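Local coordinates for uncharacterized protein (PDB 4DQA), which is of unknown function but probably binds carbohydrate, pairing a BT_3987-like N-terminal domain with a concanavalin A-like lectin/glucanase domain, at residues A[12-17]-A[56-61]; A[52-57]-A[128-133]; A[31-36]-A[113-118]. All coordinates share one frame; numbering follows the deposited sequence.

Contact 1: A[12-17]-A[56-61]; sequences ESKEYN and DEYNAK
The phenol of Tyr58 donates a short hydrogen bond to the carboxylate of Glu15, with OH 2.6 Å from OE2. The acceptor sits at the edge of the Tyr58 ring, in its plane; OE2 also comes within 3.3 Å of Tyr58 CE2. The carboxylate is turned about 45° against the ring, and the hydroxyl meets OE2 from above the carboxylate plane. The two side chains approach from opposite directions. Tyr58 carries CG anti to its main-chain nitrogen (chi1 -171°), which sends the ring off the helix, while Glu15 runs extended beyond CG and bridges the remaining gap. This reach matters because the backbones stay far apart: Glu15 CA and Tyr58 CA are separated by 11.8 Å.

The bond joins helix 52-62 to strand 15-19, which belongs to the six-stranded mixed sheet of the N-terminal, BT_3987-like domain of the E-set clan. Strand 15-19 runs parallel to strand 128-135, and Tyr130 of that strand meets the ring of Tyr58, as does Tyr62 one turn further along the helix.

Lys14, fully extended, lies beside this pair at the surface. Its NZ is 4.2 Å from Tyr58 CE2, neither over the face nor at the edge of the ring. A water accepts a hydrogen bond from Lys14 NZ at 2.7 Å and a weak one from Lys61 NZ at 3.4 Å. The two ammonium groups, NZ to NZ 5.0 Å, are like charges not in contact; the water accepts from both, which may soften their repulsion.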
loop_
_atom_site.group_PDB
_atom_site.type_symbol
_atom_site.label_atom_id
_atom_site.label_comp_id
_atom_site.label_asym_id
_atom_site.label_seq_id
_atom_site.Cartn_x
_atom_site.Cartn_y
_atom_site.Cartn_z
ATOM N N GLU A 12 17.357 29.134 -7.969
ATOM C CA GLU A 12 18.031 28.699 -9.208
ATOM C C GLU A 12 17.591 27.313 -9.599
ATOM O O GLU A 12 17.374 27.026 -10.778
ATOM C CB GLU A 12 19.542 28.700 -8.989
ATOM C CG GLU A 12 20.378 28.347 -10.196
ATOM C CD GLU A 12 21.842 28.567 -9.911
ATOM O OE1 GLU A 12 22.464 27.710 -9.244
ATOM O OE2 GLU A 12 22.364 29.614 -10.326
ATOM N N SER A 13 17.482 26.441 -8.604
ATOM C CA SER A 13 17.007 25.078 -8.828
ATOM C C SER A 13 15.671 24.937 -8.134
ATOM O O SER A 13 15.545 25.198 -6.934
ATOM C CB SER A 13 17.998 24.036 -8.297
ATOM N N LYS A 14 14.675 24.527 -8.909
ATOM C CA LYS A 14 13.306 24.452 -8.433
ATOM C C LYS A 14 13.098 23.290 -7.461
ATOM O O LYS A 14 12.356 23.449 -6.512
ATOM C CB LYS A 14 12.356 24.298 -9.626
ATOM C CG LYS A 14 10.877 24.292 -9.250
ATOM C CD LYS A 14 10.005 23.850 -10.432
ATOM C CE LYS A 14 8.500 23.873 -10.093
ATOM N NZ LYS A 14 7.606 23.429 -11.236
ATOM N N GLU A 15 13.766 22.152 -7.691
ATOM C CA GLU A 15 13.428 20.888 -7.022
ATOM C C GLU A 15 14.630 20.066 -6.546
ATOM O O GLU A 15 15.635 19.950 -7.249
ATOM C CB GLU A 15 12.611 19.998 -7.973
ATOM C CG GLU A 15 11.408 20.670 -8.592
ATOM C CD GLU A 15 10.520 19.692 -9.334
ATOM O OE1 GLU A 15 10.980 18.579 -9.682
ATOM O OE2 GLU A 15 9.350 20.048 -9.567
ATOM N N TYR A 16 14.489 19.473 -5.361
ATOM C CA TYR A 16 15.492 18.560 -4.791
ATOM C C TYR A 16 14.829 17.314 -4.215
ATOM O O TYR A 16 13.743 17.394 -3.661
ATOM C CB TYR A 16 16.273 19.261 -3.677
ATOM C CG TYR A 16 17.214 20.308 -4.196
ATOM C CD1 TYR A 16 16.795 21.619 -4.370
ATOM C CD2 TYR A 16 18.523 19.982 -4.544
ATOM C CE1 TYR A 16 17.661 22.592 -4.859
ATOM C CE2 TYR A 16 19.395 20.942 -5.038
ATOM C CZ TYR A 16 18.959 22.242 -5.194
ATOM O OH TYR A 16 19.831 23.191 -5.687
ATOM N N ASN A 17 15.487 16.171 -4.342
ATOM C CA ASN A 17 14.947 14.894 -3.885
ATOM C C ASN A 17 15.828 14.250 -2.832
ATOM O O ASN A 17 17.040 14.141 -3.012
ATOM C CB ASN A 17 14.785 13.928 -5.059
ATOM C CG ASN A 17 13.776 14.423 -6.074
ATOM O OD1 ASN A 17 12.583 14.136 -5.970
ATOM N ND2 ASN A 17 14.246 15.178 -7.058
ATOM N N ASP A 56 -0.997 21.642 -3.349
ATOM C CA ASP A 56 -2.181 21.241 -4.076
ATOM C C ASP A 56 -2.095 21.666 -5.543
ATOM O O ASP A 56 -2.481 20.896 -6.429
ATOM C CB ASP A 56 -3.431 21.815 -3.406
ATOM C CG ASP A 56 -3.555 21.410 -1.935
ATOM O OD1 ASP A 56 -3.154 20.289 -1.575
ATOM O OD2 ASP A 56 -4.069 22.227 -1.146
ATOM N N GLU A 57 -1.619 22.880 -5.813
ATOM C CA GLU A 57 -1.457 23.307 -7.203
ATOM C C GLU A 57 -0.468 22.444 -7.955
ATOM O O GLU A 57 -0.668 22.151 -9.131
ATOM C CB GLU A 57 -0.990 24.748 -7.324
ATOM C CG GLU A 57 -1.993 25.794 -6.996
ATOM C CD GLU A 57 -1.441 27.174 -7.273
ATOM O OE1 GLU A 57 -0.714 27.707 -6.422
ATOM O OE2 GLU A 57 -1.753 27.736 -8.333
ATOM N N TYR A 58 0.621 22.077 -7.284
ATOM C CA TYR A 58 1.635 21.230 -7.898
ATOM C C TYR A 58 1.021 19.871 -8.208
ATOM O O TYR A 58 1.140 19.336 -9.318
ATOM C CB TYR A 58 2.839 21.091 -6.937
ATOM C CG TYR A 58 4.037 20.410 -7.551
ATOM C CD1 TYR A 58 4.072 19.048 -7.677
ATOM C CD2 TYR A 58 5.143 21.151 -7.956
ATOM C CE1 TYR A 58 5.168 18.411 -8.226
ATOM C CE2 TYR A 58 6.256 20.520 -8.513
ATOM C CZ TYR A 58 6.251 19.163 -8.638
ATOM O OH TYR A 58 7.336 18.481 -9.198
ATOM N N ASN A 59 0.328 19.295 -7.245
ATOM C CA ASN A 59 -0.248 17.973 -7.454
ATOM C C ASN A 59 -1.291 18.013 -8.566
ATOM O O ASN A 59 -1.405 17.078 -9.361
ATOM C CB ASN A 59 -0.879 17.463 -6.170
ATOM C CG ASN A 59 0.153 16.936 -5.169
ATOM O OD1 ASN A 59 1.269 16.564 -5.535
ATOM N ND2 ASN A 59 -0.234 16.911 -3.907
ATOM N N ALA A 60 -2.045 19.104 -8.654
ATOM C CA ALA A 60 -3.054 19.200 -9.722
ATOM C C ALA A 60 -2.391 19.354 -11.101
ATOM O O ALA A 60 -2.839 18.782 -12.100
ATOM C CB ALA A 60 -4.000 20.345 -9.433
ATOM N N LYS A 61 -1.341 20.149 -11.173
ATOM C CA LYS A 61 -0.625 20.402 -12.422
ATOM C C LYS A 61 0.038 19.142 -12.971
ATOM O O LYS A 61 0.049 18.897 -14.188
ATOM C CB LYS A 61 0.416 21.484 -12.188
ATOM C CG LYS A 61 1.207 21.911 -13.413
ATOM C CD LYS A 61 2.006 23.171 -13.082
ATOM C CE LYS A 61 2.835 23.624 -14.257
ATOM N NZ LYS A 61 3.659 24.820 -13.884
HETATM O O HOH W 1 5.156 24.401 -10.817
#

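Contact 2: A[52-57]-A[128-133]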
loop_
_atom_site.group_PDB
_atom_site.type_symbol
_atom_site.label_atom_id
_atom_site.label_comp_id
_atom_site.label_asym_id
_atom_site.label_seq_id
_atom_site.Cartn_x
_atom_site.Cartn_y
_atom_site.Cartn_z
ATOM N N PRO A 52 0.098 25.359 2.168
ATOM C CA PRO A 52 -0.198 24.019 1.652
ATOM C C PRO A 52 -0.860 24.029 0.266
ATOM O O PRO A 52 -0.664 23.059 -0.468
ATOM C CB PRO A 52 -1.152 23.440 2.704
ATOM C CG PRO A 52 -0.779 24.140 3.971
ATOM C CD PRO A 52 -0.382 25.541 3.554
ATOM N N SER A 53 -1.607 25.081 -0.084
ATOM C CA SER A 53 -2.245 25.164 -1.400
ATOM C C SER A 53 -1.231 25.166 -2.547
ATOM O O SER A 53 -1.578 24.764 -3.658
ATOM C CB SER A 53 -3.205 26.384 -1.527
ATOM O OG SER A 53 -2.506 27.594 -1.398
ATOM N N VAL A 54 0.011 25.583 -2.275
ATOM C CA VAL A 54 1.089 25.477 -3.242
ATOM C C VAL A 54 1.328 24.008 -3.623
ATOM O O VAL A 54 1.522 23.665 -4.801
ATOM C CB VAL A 54 2.331 26.124 -2.633
ATOM C CG1 VAL A 54 3.592 25.747 -3.339
ATOM C CG2 VAL A 54 2.132 27.617 -2.594
ATOM N N VAL A 55 1.252 23.104 -2.649
ATOM C CA VAL A 55 1.402 21.679 -2.918
ATOM C C VAL A 55 0.195 21.142 -3.678
ATOM O O VAL A 55 0.321 20.333 -4.572
ATOM C CB VAL A 55 1.606 20.903 -1.609
ATOM C CG1 VAL A 55 1.691 19.408 -1.859
ATOM C CG2 VAL A 55 2.867 21.404 -0.903
ATOM N N ASP A 56 -0.997 21.642 -3.349
ATOM C CA ASP A 56 -2.181 21.241 -4.076
ATOM C C ASP A 56 -2.095 21.666 -5.543
ATOM O O ASP A 56 -2.481 20.896 -6.429
ATOM C CB ASP A 56 -3.431 21.815 -3.406
ATOM C CG ASP A 56 -3.555 21.410 -1.935
ATOM O OD1 ASP A 56 -3.154 20.289 -1.575
ATOM O OD2 ASP A 56 -4.069 22.227 -1.146
ATOM N N GLU A 57 -1.619 22.880 -5.813
ATOM C CA GLU A 57 -1.457 23.307 -7.203
ATOM C C GLU A 57 -0.468 22.444 -7.955
ATOM O O GLU A 57 -0.668 22.151 -9.131
ATOM C CB GLU A 57 -0.990 24.748 -7.324
ATOM C CG GLU A 57 -1.993 25.794 -6.996
ATOM C CD GLU A 57 -1.441 27.174 -7.273
ATOM O OE1 GLU A 57 -0.714 27.707 -6.422
ATOM O OE2 GLU A 57 -1.753 27.736 -8.333
ATOM N N ILE A 128 9.605 29.737 -5.102
ATOM C CA ILE A 128 9.397 28.588 -4.231
ATOM C C ILE A 128 10.380 27.490 -4.618
ATOM O O ILE A 128 10.557 27.181 -5.799
ATOM C CB ILE A 128 7.959 28.044 -4.319
ATOM C CG1 ILE A 128 6.951 29.112 -3.885
ATOM C CG2 ILE A 128 7.830 26.767 -3.478
ATOM C CD1 ILE A 128 5.522 28.769 -4.215
ATOM N N ALA A 129 11.046 26.929 -3.618
ATOM C CA ALA A 129 11.942 25.800 -3.789
ATOM C C ALA A 129 11.223 24.579 -3.210
ATOM O O ALA A 129 10.687 24.649 -2.093
ATOM C CB ALA A 129 13.260 26.051 -3.052
ATOM N N TYR A 130 11.227 23.476 -3.951
ATOM C CA TYR A 130 10.512 22.274 -3.529
ATOM C C TYR A 130 11.491 21.183 -3.134
ATOM O O TYR A 130 12.381 20.822 -3.903
ATOM C CB TYR A 130 9.612 21.758 -4.655
ATOM C CG TYR A 130 8.560 22.727 -5.128
ATOM C CD1 TYR A 130 8.866 23.726 -6.049
ATOM C CD2 TYR A 130 7.256 22.637 -4.680
ATOM C CE1 TYR A 130 7.919 24.606 -6.485
ATOM C CE2 TYR A 130 6.295 23.510 -5.130
ATOM C CZ TYR A 130 6.637 24.511 -6.018
ATOM O OH TYR A 130 5.679 25.412 -6.468
ATOM N N PHE A 131 11.370 20.716 -1.905
ATOM C CA PHE A 131 12.210 19.647 -1.408
ATOM C C PHE A 131 11.335 18.425 -1.187
ATOM O O PHE A 131 10.381 18.474 -0.437
ATOM C CB PHE A 131 12.877 20.088 -0.114
ATOM C CG PHE A 131 13.748 21.308 -0.297
ATOM C CD1 PHE A 131 15.083 21.178 -0.686
ATOM C CD2 PHE A 131 13.217 22.566 -0.157
ATOM C CE1 PHE A 131 15.877 22.310 -0.877
ATOM C CE2 PHE A 131 14.010 23.702 -0.350
ATOM C CZ PHE A 131 15.331 23.565 -0.722
ATOM N N PHE A 132 11.670 17.343 -1.871
ATOM C CA PHE A 132 10.850 16.144 -1.866
ATOM C C PHE A 132 11.532 15.059 -1.043
ATOM O O PHE A 132 12.765 14.905 -1.051
ATOM C CB PHE A 132 10.626 15.668 -3.291
ATOM C CG PHE A 132 9.871 16.641 -4.135
ATOM C CD1 PHE A 132 8.505 16.752 -4.020
ATOM C CD2 PHE A 132 10.520 17.441 -5.055
ATOM C CE1 PHE A 132 7.798 17.632 -4.800
ATOM C CE2 PHE A 132 9.820 18.327 -5.839
ATOM C CZ PHE A 132 8.451 18.429 -5.712
ATOM N N PHE A 133 10.716 14.312 -0.306
ATOM C CA PHE A 133 11.221 13.269 0.582
ATOM C C PHE A 133 10.421 12.008 0.325
ATOM O O PHE A 133 9.193 12.006 0.408
ATOM C CB PHE A 133 11.075 13.702 2.038
ATOM C CG PHE A 133 11.743 14.993 2.344
ATOM C CD1 PHE A 133 11.097 16.201 2.079
ATOM C CD2 PHE A 133 13.027 15.030 2.866
ATOM C CE1 PHE A 133 11.719 17.407 2.344
ATOM C CE2 PHE A 133 13.645 16.242 3.127
ATOM C CZ PHE A 133 12.993 17.423 2.860
HETATM O O HOH W 2 3.022 24.984 -6.757
#
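With chi1 at 163°, Val54 swings CG1 away from its main-chain nitrogen and out toward Tyr130, whose own chi1 of -60° places CG opposite the carbonyl carbon and lifts the ring from the strand to meet the methyl. The setting is helix-on-sheet packing in the N-terminal, E-set-like domain: helix 52-62 lies against the six-stranded mixed sheet at strand 128-135. Val54 is the buried residue of the contact. Its CG1 touches Tyr130 CE2 at 3.9 Å and the phenolic OH at 3.8 Å, so the methyl rests by the hydroxyl end of the ring, and the two side chains cross obliquely.

Ile128 comes to the same valine tip to tip, CD1 lying 3.7 Å from Val54 CG1 and 3.9 Å from Val54 CG2. Since Ile128 was modelled in two conformers, this half of the packing is less certain than the tyrosine half. In the conformer described, Ile128 CG2 lies over one face of the Tyr130 ring, displaced toward its rim. Next to Val54 on the helix, Val55 packs on Val110 and Pro112 of strand 107-117, the antiparallel neighbour of strand 128-135.

No direct hydrogen bond links helix and strand here, but a water supplies an indirect one. It donates to Val54 O at 2.8 Å and is hydrogen-bonded, at 2.7 Å, to Tyr130 OH.

Contact 3: A[31-36]-A[113-118]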
loop_
_atom_site.group_PDB
_atom_site.type_symbol
_atom_site.label_atom_id
_atom_site.label_comp_id
_atom_site.label_asym_id
_atom_site.label_seq_id
_atom_site.Cartn_x
_atom_site.Cartn_y
_atom_site.Cartn_z
ATOM N N LEU A 31 19.630 25.847 2.126
ATOM C CA LEU A 31 18.651 26.668 1.441
ATOM C C LEU A 31 19.334 27.947 0.985
ATOM O O LEU A 31 19.823 28.735 1.819
ATOM C CB LEU A 31 17.493 26.988 2.374
ATOM C CG LEU A 31 16.374 27.822 1.770
ATOM C CD1 LEU A 31 15.707 27.027 0.661
ATOM C CD2 LEU A 31 15.405 28.206 2.878
ATOM N N VAL A 32 19.351 28.159 -0.332
ATOM C CA VAL A 32 20.004 29.300 -0.959
ATOM C C VAL A 32 19.136 29.873 -2.078
ATOM O O VAL A 32 18.647 29.137 -2.941
ATOM C CB VAL A 32 21.367 28.883 -1.549
ATOM C CG1 VAL A 32 22.036 30.033 -2.255
ATOM C CG2 VAL A 32 22.277 28.363 -0.450
ATOM N N SER A 33 18.937 31.182 -2.047
ATOM C CA SER A 33 18.312 31.903 -3.131
ATOM C C SER A 33 19.359 32.744 -3.832
ATOM O O SER A 33 20.498 32.823 -3.371
ATOM C CB SER A 33 17.190 32.791 -2.587
ATOM O OG SER A 33 17.669 33.726 -1.636
ATOM N N ARG A 34 18.994 33.349 -4.958
ATOM C CA ARG A 34 19.940 34.184 -5.709
ATOM C C ARG A 34 19.283 35.383 -6.387
ATOM O O ARG A 34 18.064 35.493 -6.467
ATOM C CB ARG A 34 20.671 33.369 -6.775
ATOM C CG ARG A 34 19.771 32.729 -7.817
ATOM C CD ARG A 34 20.586 32.296 -9.020
ATOM N NE ARG A 34 21.066 33.447 -9.769
ATOM C CZ ARG A 34 21.816 33.378 -10.864
ATOM N NH1 ARG A 34 22.205 32.198 -11.338
ATOM N NH2 ARG A 34 22.182 34.493 -11.480
ATOM N N LEU A 35 20.140 36.272 -6.885
ATOM C CA LEU A 35 19.722 37.404 -7.696
ATOM C C LEU A 35 19.786 37.083 -9.185
ATOM O O LEU A 35 20.593 36.259 -9.634
ATOM C CB LEU A 35 20.653 38.591 -7.442
ATOM C CG LEU A 35 20.454 39.374 -6.152
ATOM C CD1 LEU A 35 21.600 40.369 -5.965
ATOM C CD2 LEU A 35 19.131 40.085 -6.197
ATOM N N SER A 36 18.952 37.766 -9.956
ATOM C CA SER A 36 18.960 37.590 -11.407
ATOM C C SER A 36 20.250 38.179 -11.988
ATOM O O SER A 36 20.826 37.642 -12.942
ATOM C CB SER A 36 17.726 38.253 -12.008
ATOM O OG SER A 36 17.613 39.584 -11.542
HETATM N N MSE A 113 9.525 25.808 0.192
HETATM C CA MSE A 113 10.035 26.997 0.865
HETATM C C MSE A 113 9.903 28.223 -0.029
HETATM O O MSE A 113 10.302 28.202 -1.182
HETATM C CB MSE A 113 11.506 26.810 1.201
HETATM C CG MSE A 113 11.834 25.614 2.078
HETATM SE SE MSE A 113 11.062 25.810 3.858
HETATM C CE MSE A 113 11.510 27.598 4.245
ATOM N N ARG A 114 9.364 29.296 0.529
ATOM C CA ARG A 114 9.222 30.549 -0.168
ATOM C C ARG A 114 10.332 31.481 0.213
ATOM O O ARG A 114 10.738 31.518 1.368
ATOM C CB ARG A 114 7.892 31.198 0.208
ATOM C CG ARG A 114 7.611 32.477 -0.541
ATOM C CD ARG A 114 6.191 32.915 -0.324
ATOM N NE ARG A 114 5.202 32.095 -1.027
ATOM C CZ ARG A 114 4.745 32.349 -2.253
ATOM N NH1 ARG A 114 5.226 33.383 -2.942
ATOM N NH2 ARG A 114 3.803 31.572 -2.792
ATOM N N VAL A 115 10.824 32.242 -0.761
ATOM C CA VAL A 115 11.756 33.328 -0.472
ATOM C C VAL A 115 11.035 34.668 -0.599
ATOM O O VAL A 115 10.141 34.854 -1.450
ATOM C CB VAL A 115 13.037 33.269 -1.366
ATOM C CG1 VAL A 115 12.685 33.438 -2.844
ATOM C CG2 VAL A 115 14.060 34.321 -0.937
ATOM N N HIS A 116 11.436 35.608 0.251
ATOM C CA HIS A 116 10.918 36.958 0.330
ATOM C C HIS A 116 12.123 37.905 0.326
ATOM O O HIS A 116 13.252 37.498 0.646
ATOM C CB HIS A 116 10.183 37.182 1.661
ATOM C CG HIS A 116 9.162 36.152 2.001
ATOM N ND1 HIS A 116 7.879 36.164 1.502
ATOM C CD2 HIS A 116 9.241 35.065 2.804
ATOM C CE1 HIS A 116 7.219 35.120 1.971
ATOM N NE2 HIS A 116 8.014 34.454 2.786
ATOM N N SER A 117 11.897 39.182 0.020
ATOM C CA SER A 117 12.955 40.157 0.159
ATOM C C SER A 117 12.391 41.495 0.589
ATOM O O SER A 117 11.370 41.934 0.074
ATOM C CB SER A 117 13.719 40.345 -1.162
ATOM O OG SER A 117 14.753 41.324 -1.039
ATOM N N SER A 118 13.070 42.125 1.535
ATOM C CA SER A 118 12.711 43.476 1.930
ATOM C C SER A 118 13.440 44.518 1.091
ATOM O O SER A 118 13.222 45.727 1.254
ATOM C CB SER A 118 13.001 43.683 3.420
ATOM O OG SER A 118 14.389 43.491 3.714
#
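Ser33 faces Val115 across the interior between two sheets, and its short side chain meets the same methyl twice. CB lies 3.9 Å from Val115 CG2. One bond further, OG is 3.7 Å from that methyl; chi1 of 59° sets it between the main-chain nitrogen and the carbonyl carbon. The hydroxyl finds its polar partner in Tyr47 OH, on strand 43-49.

Two residues back along strand 27-35, Leu31 sends CD2 to the selenomethionine at position 113. That side chain is bent at chi2 and chi3, which curls it back past SE so that the CE methyl lies 4.2 Å from Leu31 CD2. Phe131 touches both Leu31 and Met113. Strands 27-35 and 107-117 belong to different sheets, so this is face-to-face packing in the core of a beta-sandwich, consistent with an E-set domain.

At the outer side of strand 27-35, Arg34 folds over to the carbonyl of the next residue, gripping Leu35 O side-on with NE (2.9 Å) and NH2 (3.0 Å). Between the sheets the two segments meet without hydrogen bonds, by van der Waals contact alone: serine CB and OG on a valine methyl, leucine methyl on selenomethionine methyl. The one buried hydroxyl is satisfied by Tyr47.

Contacts 1 and 2 are successive parts of one interface, their centres only 5 Å apart, in which helix 52-62 lies on the neighbouring parallel strands 15-19 and 128-135. Main-chain pairing ties those strands, as in the probable hydrogen bond between Tyr16 O and Phe132 N at 2.7 Å. Contact 3 lies about 16 Å, centre to centre, from either, between the two sheets. Ala129 O and Met113 N, 2.8 Å apart, probably hydrogen-bond and connect it to contact 2, while a salt bridge from Glu12 OE2 to Arg34 NH1, also 2.8 Å, connects it to contact 1. All three lie in the N-terminal domain, not in the lectin-like one, and none includes a ligand.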